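Local coordinates for protein putative NADPH-dependent oxidoreductase (Desulfitobacterium hafniense DCB-2, PDB 3DB2) that probably catalyses an NAD(P)-dependent oxidation or reduction, its substrate not identified, as a two-domain enzyme of the GFO/IDH/MocA family, at residues R127-L132 and V266-S271; V240-V245 and F253-F258. All blocks are in the same frame, centred on the assembly; numbering follows the deposited sequence.

Both contacts belong to the region where the first turn of helix 130-140 lies over the large mixed sheet that follows the Rossmann domain, and their centres are 10 Å apart. Contact 2 pairs the strands of a hairpin; contact 1 ties the start of the helix to segment 266-271, in the loop leading into strand 271-278. As helix 130-140 precedes the hairpin and this segment follows it, contact 2 is nested in the loop closed by contact 1. Tyr254 joins them, with its CE1 3.3 Å from Ala131 CB, and a probable hydrogen bond links Asp257 N to His270 O at 2.9 Å. A glycerol, probably from the crystallisation liquor, hydrogen-bonds to Ser271 O.

Contact 1: residues R127-L132 and V266-S271; sequences RRLGAL and VTDEHS
The two backbones come closest where Leu129, the N-cap residue of helix 130-140, faces the short 3-10 turn at 268-269, with Leu129 CA 6.4 Å from Asp268 CA. Asp268 carries the contact: its CG stands anti to its own carbonyl carbon (chi1 -84°), which sends the carboxylate across to the helix start. Gly130 N gives its hydrogen to OD2 of Asp268 at 2.8 Å, nearly straight at 164° and on the syn lone pair. The other oxygen, Asp268 OD1, accepts from Ala131 N at 3.2 Å, this donor lying 44° above the carboxylate plane. The positive end of the helix dipole would probably favour the charged form of this buried acid, whose OD2 also accepts from Val300 N. Leu129 slides past the carboxylate in the opposite direction, its CB 3.4 Å from Asp268 OD1. The CG2 of Thr267 is anti to its backbone N, which puts it 3.8 Å from Leu129 CD2, while Thr267 OG1 is hydrogen-bonded to Trp260 O and His302 NE2. An alanine in place of Asp268 would remove both acceptors and would probably leave the first helical N-H groups and Val300 N short of partners inside the protein. The principle illustrated is a carboxylate remote in sequence accepting from the first N-H groups of a helix, here joining helix 130-140 to the loop leading into strand 271-278.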
loop_
_atom_site.group_PDB
_atom_site.type_symbol
_atom_site.label_atom_id
_atom_site.label_comp_id
_atom_site.label_asym_id
_atom_site.label_seq_id
_atom_site.Cartn_x
_atom_site.Cartn_y
_atom_site.Cartn_z
ATOM N N ARG C 127 9.430 -6.844 15.774
ATOM C CA ARG C 127 8.944 -5.808 16.659
ATOM C C ARG C 127 10.055 -5.375 17.626
ATOM O O ARG C 127 9.950 -4.285 18.171
ATOM C CB ARG C 127 7.719 -6.206 17.482
ATOM C CG ARG C 127 7.863 -7.352 18.446
ATOM C CD ARG C 127 6.793 -7.326 19.505
ATOM N NE ARG C 127 5.520 -7.891 19.038
ATOM C CZ ARG C 127 4.426 -7.806 19.804
ATOM N NH1 ARG C 127 4.474 -7.208 20.981
ATOM N NH2 ARG C 127 3.248 -8.298 19.438
ATOM N N ARG C 128 11.069 -6.211 17.779
ATOM C CA ARG C 128 12.174 -5.926 18.678
ATOM C C ARG C 128 13.239 -5.026 18.061
ATOM O O ARG C 128 14.071 -4.456 18.790
ATOM C CB ARG C 128 12.844 -7.225 19.129
ATOM C CG ARG C 128 11.910 -8.342 19.528
ATOM C CD ARG C 128 12.396 -9.078 20.745
ATOM N NE ARG C 128 11.278 -9.797 21.338
ATOM C CZ ARG C 128 10.738 -9.757 22.531
ATOM N NH1 ARG C 128 11.197 -8.960 23.461
ATOM N NH2 ARG C 128 9.704 -10.544 22.801
ATOM N N LEU C 129 13.244 -4.902 16.735
ATOM C CA LEU C 129 14.229 -4.064 16.076
ATOM C C LEU C 129 14.193 -2.652 16.657
ATOM O O LEU C 129 13.117 -2.227 17.056
ATOM C CB LEU C 129 13.976 -4.024 14.578
ATOM C CG LEU C 129 14.335 -5.300 13.795
ATOM C CD1 LEU C 129 13.821 -5.234 12.376
ATOM C CD2 LEU C 129 15.853 -5.494 13.785
ATOM N N GLY C 130 15.340 -1.973 16.698
ATOM C CA GLY C 130 15.367 -0.624 17.271
ATOM C C GLY C 130 14.427 0.272 16.464
ATOM O O GLY C 130 13.801 1.163 17.002
ATOM N N ALA C 131 14.315 0.013 15.167
ATOM C CA ALA C 131 13.430 0.839 14.332
ATOM C C ALA C 131 11.985 0.641 14.738
ATOM O O ALA C 131 11.274 1.630 14.827
ATOM C CB ALA C 131 13.633 0.516 12.881
ATOM N N LEU C 132 11.527 -0.584 14.994
ATOM C CA LEU C 132 10.115 -0.761 15.337
ATOM C C LEU C 132 9.798 -0.203 16.719
ATOM O O LEU C 132 8.729 0.386 17.029
ATOM C CB LEU C 132 9.790 -2.250 15.215
ATOM C CG LEU C 132 9.212 -2.721 13.892
ATOM C CD1 LEU C 132 7.861 -2.063 13.613
ATOM C CD2 LEU C 132 10.209 -2.447 12.761
ATOM N N VAL C 266 23.321 -6.429 13.720
ATOM C CA VAL C 266 23.481 -5.288 12.829
ATOM C C VAL C 266 22.335 -5.077 11.844
ATOM O O VAL C 266 22.369 -4.249 10.928
ATOM C CB VAL C 266 24.805 -5.413 12.024
ATOM C CG1 VAL C 266 26.010 -5.207 12.921
ATOM C CG2 VAL C 266 24.909 -6.759 11.322
ATOM N N THR C 267 21.257 -5.831 11.985
ATOM C CA THR C 267 20.105 -5.735 11.099
ATOM C C THR C 267 19.578 -4.296 11.012
ATOM O O THR C 267 19.302 -3.812 9.917
ATOM C CB THR C 267 18.951 -6.610 11.589
ATOM O OG1 THR C 267 19.414 -7.967 11.534
ATOM C CG2 THR C 267 17.730 -6.562 10.671
ATOM N N ASP C 268 19.467 -3.650 12.175
ATOM C CA ASP C 268 18.976 -2.267 12.160
ATOM C C ASP C 268 19.832 -1.308 11.348
ATOM O O ASP C 268 19.354 -0.265 10.885
ATOM C CB ASP C 268 18.897 -1.752 13.583
ATOM C CG ASP C 268 17.640 -2.116 14.342
ATOM O OD1 ASP C 268 16.534 -1.843 13.828
ATOM O OD2 ASP C 268 17.723 -2.681 15.463
ATOM N N GLU C 269 21.119 -1.604 11.178
ATOM C CA GLU C 269 22.000 -0.705 10.446
ATOM C C GLU C 269 21.715 -0.772 8.950
ATOM O O GLU C 269 22.111 0.145 8.230
ATOM C CB GLU C 269 23.483 -1.047 10.662
ATOM C CG GLU C 269 23.921 -0.876 12.103
ATOM C CD GLU C 269 25.410 -1.115 12.312
ATOM O OE1 GLU C 269 26.214 -0.827 11.396
ATOM O OE2 GLU C 269 25.786 -1.591 13.403
ATOM N N HIS C 270 21.035 -1.827 8.526
ATOM C CA HIS C 270 20.649 -1.975 7.126
ATOM C C HIS C 270 19.169 -1.643 6.927
ATOM O O HIS C 270 18.421 -2.300 6.202
ATOM C CB HIS C 270 21.029 -3.379 6.660
ATOM C CG HIS C 270 22.525 -3.506 6.858
ATOM N ND1 HIS C 270 23.406 -3.358 5.816
ATOM C CD2 HIS C 270 23.281 -3.732 7.954
ATOM C CE1 HIS C 270 24.649 -3.500 6.254
ATOM N NE2 HIS C 270 24.606 -3.741 7.550
ATOM N N SER C 271 18.773 -0.560 7.603
ATOM C CA SER C 271 17.402 -0.038 7.486
ATOM C C SER C 271 17.467 1.484 7.507
ATOM O O SER C 271 18.478 2.058 7.904
ATOM C CB SER C 271 16.525 -0.600 8.596
ATOM O OG SER C 271 16.800 -0.048 9.870
#

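Contact 2: residues V240-V245 and F253-F258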
loop_
_atom_site.group_PDB
_atom_site.type_symbol
_atom_site.label_atom_id
_atom_site.label_comp_id
_atom_site.label_asym_id
_atom_site.label_seq_id
_atom_site.Cartn_x
_atom_site.Cartn_y
_atom_site.Cartn_z
ATOM N N VAL C 240 11.486 -6.624 -0.776
ATOM C CA VAL C 240 11.074 -5.358 -0.185
ATOM C C VAL C 240 10.519 -5.691 1.217
ATOM O O VAL C 240 9.770 -6.669 1.312
ATOM C CB VAL C 240 9.952 -4.595 -0.898
ATOM C CG1 VAL C 240 9.556 -3.316 -0.143
ATOM C CG2 VAL C 240 10.327 -4.272 -2.331
ATOM N N PHE C 241 10.914 -4.885 2.185
ATOM C CA PHE C 241 10.338 -4.890 3.524
ATOM C C PHE C 241 10.154 -3.405 3.888
ATOM O O PHE C 241 11.152 -2.740 4.163
ATOM C CB PHE C 241 11.155 -5.588 4.581
ATOM C CG PHE C 241 10.562 -5.800 5.955
ATOM C CD1 PHE C 241 10.269 -4.768 6.845
ATOM C CD2 PHE C 241 10.297 -7.087 6.406
ATOM C CE1 PHE C 241 9.723 -4.941 8.092
ATOM C CE2 PHE C 241 9.732 -7.286 7.653
ATOM C CZ PHE C 241 9.441 -6.236 8.495
ATOM N N SER C 242 8.888 -2.990 3.931
ATOM C CA SER C 242 8.616 -1.580 4.230
ATOM C C SER C 242 7.391 -1.409 5.119
ATOM O O SER C 242 6.518 -2.258 5.170
ATOM C CB SER C 242 8.451 -0.815 2.923
ATOM O OG SER C 242 7.424 -1.351 2.124
ATOM N N ILE C 243 7.362 -0.274 5.839
ATOM C CA ILE C 243 6.241 0.143 6.652
ATOM C C ILE C 243 6.127 1.677 6.504
ATOM O O ILE C 243 7.120 2.392 6.707
ATOM C CB ILE C 243 6.416 -0.216 8.135
ATOM C CG1 ILE C 243 6.788 -1.683 8.371
ATOM C CG2 ILE C 243 5.190 0.146 8.977
ATOM C CD1 ILE C 243 6.829 -2.115 9.814
ATOM N N ASN C 244 4.949 2.122 6.127
ATOM C CA ASN C 244 4.660 3.546 5.985
ATOM C C ASN C 244 3.527 3.794 6.994
ATOM O O ASN C 244 2.512 3.108 6.992
ATOM C CB ASN C 244 4.186 3.972 4.609
ATOM C CG ASN C 244 5.179 3.624 3.509
ATOM O OD1 ASN C 244 6.366 3.759 3.711
ATOM N ND2 ASN C 244 4.701 3.186 2.371
ATOM N N VAL C 245 3.721 4.768 7.839
ATOM C CA VAL C 245 2.764 5.196 8.838
ATOM C C VAL C 245 2.375 6.660 8.542
ATOM O O VAL C 245 3.268 7.494 8.428
ATOM C CB VAL C 245 3.367 5.122 10.240
ATOM C CG1 VAL C 245 2.340 5.457 11.294
ATOM C CG2 VAL C 245 3.955 3.730 10.479
ATOM N N PHE C 253 8.386 6.617 7.054
ATOM C CA PHE C 253 8.703 5.674 5.970
ATOM C C PHE C 253 9.917 4.846 6.372
ATOM O O PHE C 253 11.019 5.355 6.493
ATOM C CB PHE C 253 9.014 6.387 4.658
ATOM C CG PHE C 253 7.967 7.393 4.229
ATOM C CD1 PHE C 253 6.710 6.960 3.854
ATOM C CD2 PHE C 253 8.275 8.752 4.209
ATOM C CE1 PHE C 253 5.758 7.888 3.449
ATOM C CE2 PHE C 253 7.311 9.682 3.820
ATOM C CZ PHE C 253 6.052 9.242 3.483
ATOM N N TYR C 254 9.703 3.561 6.566
ATOM C CA TYR C 254 10.717 2.596 6.964
ATOM C C TYR C 254 10.938 1.580 5.832
ATOM O O TYR C 254 9.957 1.112 5.241
ATOM C CB TYR C 254 10.296 1.859 8.216
ATOM C CG TYR C 254 11.112 0.693 8.697
ATOM C CD1 TYR C 254 12.360 0.886 9.279
ATOM C CD2 TYR C 254 10.648 -0.620 8.594
ATOM C CE1 TYR C 254 13.108 -0.186 9.717
ATOM C CE2 TYR C 254 11.412 -1.691 9.054
ATOM C CZ TYR C 254 12.643 -1.470 9.614
ATOM O OH TYR C 254 13.438 -2.497 10.091
ATOM N N GLN C 255 12.194 1.292 5.578
ATOM C CA GLN C 255 12.686 0.297 4.653
ATOM C C GLN C 255 13.737 -0.583 5.324
ATOM O O GLN C 255 14.624 -0.042 5.973
ATOM C CB GLN C 255 13.343 0.936 3.414
ATOM C CG GLN C 255 12.404 1.457 2.357
ATOM C CD GLN C 255 11.859 0.410 1.410
ATOM O OE1 GLN C 255 12.314 -0.735 1.375
ATOM N NE2 GLN C 255 10.853 0.762 0.604
ATOM N N LEU C 256 13.643 -1.889 5.169
ATOM C CA LEU C 256 14.699 -2.780 5.668
ATOM C C LEU C 256 15.256 -3.667 4.571
ATOM O O LEU C 256 14.471 -4.132 3.743
ATOM C CB LEU C 256 14.129 -3.617 6.800
ATOM C CG LEU C 256 14.990 -4.773 7.325
ATOM C CD1 LEU C 256 16.129 -4.176 8.154
ATOM C CD2 LEU C 256 14.091 -5.729 8.075
ATOM N N ASP C 257 16.575 -3.896 4.555
ATOM C CA ASP C 257 17.202 -4.868 3.687
ATOM C C ASP C 257 17.167 -6.216 4.411
ATOM O O ASP C 257 18.035 -6.459 5.258
ATOM C CB ASP C 257 18.658 -4.558 3.387
ATOM C CG ASP C 257 19.299 -5.559 2.453
ATOM O OD1 ASP C 257 18.685 -6.563 2.052
ATOM O OD2 ASP C 257 20.462 -5.273 2.079
ATOM N N PHE C 258 16.166 -7.017 4.096
ATOM C CA PHE C 258 15.886 -8.260 4.801
ATOM C C PHE C 258 17.032 -9.275 4.681
ATOM O O PHE C 258 17.075 -10.277 5.416
ATOM C CB PHE C 258 14.550 -8.890 4.329
ATOM C CG PHE C 258 14.051 -9.880 5.371
ATOM C CD1 PHE C 258 13.359 -9.436 6.480
ATOM C CD2 PHE C 258 14.300 -11.240 5.238
ATOM C CE1 PHE C 258 12.916 -10.345 7.429
ATOM C CE2 PHE C 258 13.860 -12.155 6.184
ATOM C CZ PHE C 258 13.181 -11.684 7.294
HETATM O O HOH W 1 8.737 2.889 3.171
#
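A beta hairpin, formed by strands 240-247 and 250-256 within the mixed sheet of the C-terminal domain, illustrates how antiparallel pairing sorts side chains onto two faces. Three backbone hydrogen bonds join 240-245 to 253-258, and the axes of the paired segments run at 166°. Ile243 and Tyr254 form a hydrogen-bonded pair, Tyr254 N giving to Ile243 O at 2.8 Å and Ile243 N to Tyr254 O at 3.0 Å; farther along, Leu256 N donates to Phe241 O, lying nearly along the C=O axis. On either side of Ile243-Tyr254 lie the non-hydrogen-bonded pairs Ser242-Gln255 and Asn244-Phe253.

Apolar packing fills the face of Ile243 and Tyr254, against helices 130-140 and 183-194. The Phe241 side chain, with CG anti to the backbone N (chi1 -172°), lies alongside Leu256, whose CD2 sits over the ring 4.2 Å from the Phe241 centroid in a CH-pi contact. Phe241 CE1 meets the Tyr254 ring at its edge, 3.8 Å from CE2, and Ile243 runs beside the same tyrosine. Phe258 CD1 reaches Phe241 CD2 obliquely.

The opposite face, with Ser242, Asn244, Phe253 and Gln255, is mixed; there Val240 and Arg276 of the second subunit pack on Phe253 and Gln255. Asn244 ND2 hydrogen-bonds to Glu151 OE1, while Asn244 OD1 approaches the edge of the Phe253 ring, 3.2 Å from CD1. A water donates to Asn244 OD1 at 2.6 Å and to Tyr254 O at 3.0 Å.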